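Local coordinates for STING-associated CdnE c-di-GMP synthase (Flavobacteriaceae, PDB 6WT8), which is a CD-NTase that probably makes, from GTP, the second messenger c-di-GMP, which bacterial STING senses in CBASS anti-phage defence, at residues V244-I247 with L253-M256. Residues are numbered along the deposited sequence; the frame is centred on the assembly and turned at random.
Sequences VKDI and LKNM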
loop_
_atom_site.group_PDB
_atom_site.type_symbol
_atom_site.label_atom_id
_atom_site.label_comp_id
_atom_site.label_asym_id
_atom_site.label_seq_id
_atom_site.Cartn_x
_atom_site.Cartn_y
_atom_site.Cartn_z
ATOM N N VAL A 244 -5.873 8.619 -4.914
ATOM C CA VAL A 244 -7.020 9.297 -5.519
ATOM C C VAL A 244 -8.237 9.240 -4.616
ATOM O O VAL A 244 -8.920 10.250 -4.401
ATOM C CB VAL A 244 -7.321 8.658 -6.884
ATOM C CG1 VAL A 244 -8.696 9.022 -7.303
ATOM C CG2 VAL A 244 -6.316 9.109 -7.823
ATOM N N LYS A 245 -8.552 8.054 -4.052
ATOM C CA LYS A 245 -9.735 8.008 -3.237
ATOM C C LYS A 245 -9.563 8.771 -1.919
ATOM O O LYS A 245 -10.545 9.299 -1.392
ATOM C CB LYS A 245 -10.155 6.544 -3.021
ATOM C CG LYS A 245 -11.551 6.534 -2.436
ATOM C CD LYS A 245 -12.147 5.182 -2.195
ATOM C CE LYS A 245 -13.064 4.689 -3.255
ATOM N NZ LYS A 245 -14.290 4.167 -2.477
ATOM N N ASP A 246 -8.312 8.929 -1.434
ATOM C CA ASP A 246 -8.138 9.765 -0.254
ATOM C C ASP A 246 -8.555 11.195 -0.576
ATOM O O ASP A 246 -9.233 11.846 0.231
ATOM C CB ASP A 246 -6.684 9.726 0.229
ATOM C CG ASP A 246 -6.519 10.496 1.550
ATOM O OD1 ASP A 246 -7.063 10.046 2.576
ATOM O OD2 ASP A 246 -5.924 11.580 1.581
ATOM N N ILE A 247 -8.210 11.660 -1.789
ATOM C CA ILE A 247 -8.628 13.019 -2.175
ATOM C C ILE A 247 -10.153 13.103 -2.267
ATOM O O ILE A 247 -10.793 14.037 -1.733
ATOM C CB ILE A 247 -7.946 13.388 -3.495
ATOM C CG1 ILE A 247 -6.444 13.539 -3.279
ATOM C CG2 ILE A 247 -8.587 14.646 -4.172
ATOM C CD1 ILE A 247 -5.625 13.522 -4.585
ATOM N N LEU A 253 -9.685 8.809 4.037
ATOM C CA LEU A 253 -9.459 7.370 3.818
ATOM C C LEU A 253 -8.161 6.925 4.466
ATOM O O LEU A 253 -8.128 5.888 5.149
ATOM C CB LEU A 253 -9.413 7.072 2.307
ATOM C CG LEU A 253 -8.918 5.668 1.954
ATOM C CD1 LEU A 253 -9.925 4.656 2.478
ATOM C CD2 LEU A 253 -8.776 5.556 0.429
ATOM N N LYS A 254 -7.082 7.651 4.240
ATOM C CA LYS A 254 -5.792 7.222 4.815
ATOM C C LYS A 254 -5.816 7.235 6.337
ATOM O O LYS A 254 -5.179 6.362 6.976
ATOM C CB LYS A 254 -4.647 8.101 4.327
ATOM C CG LYS A 254 -4.385 7.853 2.833
ATOM C CD LYS A 254 -3.243 8.821 2.381
ATOM C CE LYS A 254 -3.025 8.790 0.896
ATOM N NZ LYS A 254 -1.795 9.553 0.504
ATOM N N ASN A 255 -6.535 8.181 6.944
ATOM C CA ASN A 255 -6.643 8.176 8.398
ATOM C C ASN A 255 -7.309 6.891 8.883
ATOM O O ASN A 255 -6.861 6.283 9.873
ATOM C CB ASN A 255 -7.443 9.401 8.865
ATOM C CG ASN A 255 -6.719 10.700 8.578
ATOM O OD1 ASN A 255 -5.477 10.762 8.598
ATOM N ND2 ASN A 255 -7.492 11.773 8.401
HETATM N N MSE A 256 -8.324 6.402 8.146
HETATM C CA MSE A 256 -8.989 5.132 8.538
HETATM C C MSE A 256 -8.027 3.961 8.364
HETATM O O MSE A 256 -7.977 3.049 9.230
HETATM C CB MSE A 256 -10.275 4.854 7.740
HETATM C CG MSE A 256 -11.314 5.855 8.159
HETATM SE SE MSE A 256 -13.135 5.360 7.441
HETATM C CE MSE A 256 -12.621 4.946 5.540
HETATM O O HOH W 1 -6.643 10.665 5.295
#
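D246 and K254 carry the polar part of this contact. The backbone N of K254 donates a hydrogen bond to D246 OD1 at 2.9 Å. The bond is nearly straight, with an N-H...O angle of 174°. The donor meets OD1 on its anti side, 31° out of the carboxylate plane. The carboxylate reaches it because CG of D246 stands anti to the backbone N, chi1 -175°. Water 1 extends the link by one residue. It donates to D246 OD1 at 2.8 Å and accepts from N255 N at 3.0 Å. OD1 thus accepts two hydrogen bonds, one from K254 N and one from the water, which in turn is held by N255 N. The L253 N also lies close to OD1, but its N-H points too far off line for a bond, and it bonds instead to S249 OG. That hydroxyl is also bonded to D246 O.

The contact holds the last turn of helix 235-248 against the first turn of helix 253-266. A short linker connects these helices in the helical part of the CD-NTase fold. An acidic side chain at the N-terminal end of the second helix probably gains from the helix dipole.

The rest is van der Waals contact. The aliphatic chain of K254 crosses D246 at about a right angle, with K254 CG 3.6 Å from D246 CG. Beyond CG the chain is extended and runs across the D246 side chain, CE coming to 3.8 Å from D246 CB. Its NZ stays 4.7 Å from D246 OD2 and bonds to N243 OD1 and T95 O. Separately, L253 places one methyl, CD2, 3.8 Å from K245 CB. L253 also packs on C285 and Y293. The amine of K245 turns to Y286, with a hydrogen bond to the carbonyl and a cation-pi contact with the ring.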